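Transcriptional regulator (Saccharomonospora viridis, PDB 4KWA) is the TetR-type part of a longer regulator that probably binds DNA to control transcription, its C-terminal domain holding choline. Local coordinates at the interface of chains A and B. Numbering follows the deposited sequence. Chains: chain A/B, Transcriptional regulator.

Contact 1: the interface of chains A and B. Residues chain A 150, 153-154; chain B 162, 177, 181.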
loop_
_atom_site.group_PDB
_atom_site.type_symbol
_atom_site.label_atom_id
_atom_site.label_comp_id
_atom_site.label_asym_id
_atom_site.label_seq_id
_atom_site.Cartn_x
_atom_site.Cartn_y
_atom_site.Cartn_z
ATOM N N GLU A 150 -6.781 -15.979 9.746
ATOM C CA GLU A 150 -5.417 -15.906 9.177
ATOM C C GLU A 150 -5.520 -15.782 7.673
ATOM O O GLU A 150 -4.777 -14.978 7.056
ATOM C CB GLU A 150 -4.564 -17.140 9.540
ATOM C CG GLU A 150 -4.057 -17.204 10.979
ATOM C CD GLU A 150 -2.916 -16.215 11.336
ATOM O OE1 GLU A 150 -2.328 -16.442 12.420
ATOM O OE2 GLU A 150 -2.563 -15.243 10.591
ATOM N N THR A 153 -6.729 -12.368 6.657
ATOM C CA THR A 153 -5.483 -11.528 6.781
ATOM C C THR A 153 -4.625 -11.666 5.583
ATOM O O THR A 153 -4.199 -10.655 4.975
ATOM C CB THR A 153 -4.712 -11.884 8.046
ATOM O OG1 THR A 153 -5.394 -11.297 9.165
ATOM C CG2 THR A 153 -3.328 -11.267 8.044
ATOM N N ARG A 154 -4.371 -12.902 5.205
ATOM C CA ARG A 154 -3.571 -13.135 3.993
ATOM C C ARG A 154 -4.197 -12.654 2.734
ATOM O O ARG A 154 -3.507 -12.010 1.939
ATOM C CB ARG A 154 -3.206 -14.602 3.887
ATOM C CG ARG A 154 -2.240 -15.035 2.843
ATOM C CD ARG A 154 -1.583 -16.414 3.045
ATOM N NE ARG A 154 -0.771 -16.481 4.262
ATOM C CZ ARG A 154 -0.182 -17.541 4.792
ATOM N NH1 ARG A 154 0.550 -17.377 5.937
ATOM N NH2 ARG A 154 -0.291 -18.718 4.202
ATOM N N LEU B 162 0.799 -6.636 4.510
ATOM C CA LEU B 162 0.970 -6.711 5.953
ATOM C C LEU B 162 1.602 -5.471 6.579
ATOM O O LEU B 162 1.234 -5.039 7.653
ATOM C CB LEU B 162 1.728 -7.995 6.318
ATOM C CG LEU B 162 1.130 -9.368 6.014
ATOM C CD1 LEU B 162 2.184 -10.400 6.297
ATOM C CD2 LEU B 162 -0.112 -9.764 6.848
ATOM N N HIS B 177 3.493 -10.108 14.850
ATOM C CA HIS B 177 2.450 -10.851 14.134
ATOM C C HIS B 177 2.674 -10.932 12.613
ATOM O O HIS B 177 2.498 -11.971 11.992
ATOM C CB HIS B 177 1.063 -10.318 14.503
ATOM C CG HIS B 177 -0.057 -11.132 13.937
ATOM N ND1 HIS B 177 -0.202 -11.352 12.580
ATOM C CD2 HIS B 177 -1.129 -11.712 14.524
ATOM C CE1 HIS B 177 -1.299 -12.059 12.363
ATOM N NE2 HIS B 177 -1.873 -12.292 13.530
ATOM N N HIS B 181 3.271 -14.361 10.479
ATOM C CA HIS B 181 2.528 -14.615 9.315
ATOM C C HIS B 181 3.445 -14.964 8.117
ATOM O O HIS B 181 3.158 -15.906 7.359
ATOM C CB HIS B 181 1.633 -13.420 8.984
ATOM C CG HIS B 181 0.545 -13.765 8.001
ATOM N ND1 HIS B 181 -0.722 -14.099 8.394
ATOM C CD2 HIS B 181 0.570 -13.911 6.657
ATOM C CE1 HIS B 181 -1.416 -14.497 7.340
ATOM N NE2 HIS B 181 -0.668 -14.341 6.267
#
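B:His181 reaches across the interface of the two chains and has both ring nitrogens engaged by chain A. Here helix 148-168 of chain A packs against helix 175-190 of chain B, with B:Leu162 from B's helix 148-168, in what is probably the C-terminal-domain pairing of a TetR-type dimer. ND1 gives a hydrogen bond of 3.1 Å to the carboxylate oxygen OE2 of A:Glu150, while NE2 accepts one of 2.9 Å from the guanidinium NE of A:Arg154. The imidazole thus reads most simply as a neutral tautomer, although the protons are not seen. OE2 lies near the imidazole plane, but the carboxylate is turned obliquely to the ring, and ND1 meets OE2 on the syn side while standing out of the carboxylate plane. This bond is rather bent, 136° at the hydrogen, and A:Glu150 is poorly ordered, so it is the less certain. The NE bond is straighter, 158°, but NE stands well out of the imidazole plane. Guanidinium and ring are almost perpendicular, and NH1 comes over one face, toward the rim on the NE2–CD2 side, 3.7 Å from the centroid, as a cation-pi contact. A:Arg154 gets there by extending CG away from its backbone N (chi1 -172°) and then bending at chi3. On the opposite face lies B:Leu162 CD2. A:Thr153 CG2 packs 3.8 Å from CE1 of B:His181 and 3.7 Å from CD2 of B:Leu162.

Contact 2: the interface of chains A and B. Residues chain A 103, 106, 160, 164; chain B 103, 106-107, 160, 164.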
loop_
_atom_site.group_PDB
_atom_site.type_symbol
_atom_site.label_atom_id
_atom_site.label_comp_id
_atom_site.label_asym_id
_atom_site.label_seq_id
_atom_site.Cartn_x
_atom_site.Cartn_y
_atom_site.Cartn_z
ATOM N N LEU A 103 -4.624 4.425 -1.474
ATOM C CA LEU A 103 -3.166 4.565 -1.328
ATOM C C LEU A 103 -2.849 5.867 -0.538
ATOM O O LEU A 103 -1.906 5.925 0.294
ATOM C CB LEU A 103 -2.419 4.619 -2.667
ATOM C CG LEU A 103 -1.866 3.313 -3.255
ATOM C CD1 LEU A 103 -2.932 2.291 -3.522
ATOM C CD2 LEU A 103 -1.040 3.487 -4.497
ATOM N N TRP A 106 -3.705 5.448 3.194
ATOM C CA TRP A 106 -2.757 4.704 4.033
ATOM C C TRP A 106 -1.751 5.652 4.676
ATOM O O TRP A 106 -1.403 5.541 5.858
ATOM C CB TRP A 106 -2.081 3.596 3.186
ATOM C CG TRP A 106 -2.947 2.634 2.663
ATOM C CD1 TRP A 106 -4.134 2.179 3.192
ATOM C CD2 TRP A 106 -2.673 1.813 1.545
ATOM N NE1 TRP A 106 -4.632 1.207 2.421
ATOM C CE2 TRP A 106 -3.724 0.905 1.437
ATOM C CE3 TRP A 106 -1.599 1.751 0.607
ATOM C CZ2 TRP A 106 -3.794 -0.032 0.413
ATOM C CZ3 TRP A 106 -1.673 0.817 -0.427
ATOM C CH2 TRP A 106 -2.768 -0.061 -0.510
ATOM N N ASP A 160 -4.087 -6.019 -1.450
ATOM C CA ASP A 160 -3.458 -4.653 -1.366
ATOM C C ASP A 160 -2.055 -4.575 -2.048
ATOM O O ASP A 160 -1.750 -3.670 -2.797
ATOM C CB ASP A 160 -3.366 -4.240 0.090
ATOM C CG ASP A 160 -4.680 -3.865 0.672
ATOM O OD1 ASP A 160 -5.606 -3.589 -0.073
ATOM O OD2 ASP A 160 -4.759 -3.794 1.849
ATOM N N ILE A 164 -0.987 -2.348 -5.536
ATOM C CA ILE A 164 0.132 -1.476 -5.592
ATOM C C ILE A 164 0.955 -1.766 -6.825
ATOM O O ILE A 164 1.335 -0.819 -7.523
ATOM C CB ILE A 164 0.984 -1.558 -4.283
ATOM C CG1 ILE A 164 0.190 -1.171 -3.078
ATOM C CG2 ILE A 164 2.247 -0.654 -4.401
ATOM C CD1 ILE A 164 0.799 -1.645 -1.757
ATOM N N LEU B 103 5.375 4.227 1.541
ATOM C CA LEU B 103 3.981 4.464 1.398
ATOM C C LEU B 103 3.633 5.733 0.602
ATOM O O LEU B 103 2.774 5.720 -0.276
ATOM C CB LEU B 103 3.254 4.492 2.760
ATOM C CG LEU B 103 2.581 3.153 3.189
ATOM C CD1 LEU B 103 3.633 2.062 3.446
ATOM C CD2 LEU B 103 1.759 3.343 4.444
ATOM N N TRP B 106 4.582 5.174 -3.180
ATOM C CA TRP B 106 3.575 4.468 -3.985
ATOM C C TRP B 106 2.574 5.422 -4.577
ATOM O O TRP B 106 2.235 5.348 -5.762
ATOM C CB TRP B 106 2.810 3.414 -3.197
ATOM C CG TRP B 106 3.580 2.309 -2.641
ATOM C CD1 TRP B 106 4.741 1.839 -3.105
ATOM C CD2 TRP B 106 3.276 1.600 -1.466
ATOM N NE1 TRP B 106 5.191 0.874 -2.293
ATOM C CE2 TRP B 106 4.269 0.658 -1.297
ATOM C CE3 TRP B 106 2.145 1.573 -0.600
ATOM C CZ2 TRP B 106 4.249 -0.305 -0.278
ATOM C CZ3 TRP B 106 2.152 0.662 0.488
ATOM C CH2 TRP B 106 3.194 -0.271 0.640
ATOM N N THR B 107 2.108 6.402 -3.781
ATOM C CA THR B 107 1.207 7.369 -4.304
ATOM C C THR B 107 1.779 8.336 -5.251
ATOM O O THR B 107 1.194 8.570 -6.293
ATOM C CB THR B 107 0.578 8.261 -3.187
ATOM O OG1 THR B 107 -0.453 7.533 -2.589
ATOM C CG2 THR B 107 -0.085 9.457 -3.793
ATOM N N ASP B 160 4.071 -6.200 1.465
ATOM C CA ASP B 160 3.508 -4.834 1.361
ATOM C C ASP B 160 2.178 -4.713 2.075
ATOM O O ASP B 160 1.942 -3.817 2.848
ATOM C CB ASP B 160 3.408 -4.358 -0.079
ATOM C CG ASP B 160 4.800 -4.139 -0.711
ATOM O OD1 ASP B 160 5.764 -3.978 0.055
ATOM O OD2 ASP B 160 4.964 -4.141 -1.940
ATOM N N ILE B 164 1.263 -2.467 5.565
ATOM C CA ILE B 164 0.217 -1.510 5.622
ATOM C C ILE B 164 -0.676 -1.721 6.846
ATOM O O ILE B 164 -1.047 -0.753 7.553
ATOM C CB ILE B 164 -0.662 -1.587 4.364
ATOM C CG1 ILE B 164 0.107 -1.092 3.137
ATOM C CG2 ILE B 164 -1.877 -0.689 4.560
ATOM C CD1 ILE B 164 -0.605 -1.489 1.860
#
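B:Ile164 lies obliquely over one face of the A:Trp106 indole, and the two-fold axis repeats the pair as A:Ile164 on B:Trp106. These CH-pi contacts dominate the patch. B:Ile164 CD1 sits 3.4 Å from the centroid of the six-membered ring of A:Trp106, and CG2 sits 3.8 Å from that of the five-membered ring. In the twin, A:Ile164 CD1 is 3.6 Å from the six-membered centroid of B:Trp106. In B:Ile164, CG1 is anti to the carbonyl carbon (chi1 -69°) and CG2 anti to the backbone N; an extended chi2 of 165° then carries CD1 out over the six-membered ring while CG2 covers the five-membered one. CA of A:Leu103 or B:Leu103 backs the other face of its own chain's indole, so the ring is clamped between its own helix and the partner's isoleucine.

Plainer apolar contacts join the two halves. The tryptophans cross at about a right angle, CZ3 of A:Trp106 lying 3.9 Å from CE3 of B:Trp106, and A:Leu103 CD2 and B:Leu103 CD2 pack against CB of B:Trp106 and A:Trp106. At the rim, B:Asp160, a choline-pocket residue, touches A:Ile164 through its CB.

Set apart is a van der Waals contact of the B:Thr107 hydroxyl oxygen OG1 with A:Leu103 CB at 3.5 Å.

Helices 94-109 and 148-168 of both subunits supply all these residues, placing the cluster across the two-fold axis in the C-terminal domain.

Helix 148-168 runs through both contacts, whose C-alpha centres lie about 16 Å apart. Contact 1 adds helix 175-190 and carries polar, directional links, whereas contact 2 adds helix 94-109 and spans the two-fold axis with an apolar core. Symmetry supplies contact 1 a second time with the chains exchanged. TetR-family regulators generally act as dimers joined through their C-terminal domains, so this pairing is probably the biological one. As pocket residues A:Trp99 and A:Asp160, like B:Trp99 and B:Asp160, lie on the two helices of contact 2, choline binding could plausibly be felt at the interface, but the structure alone does not show this.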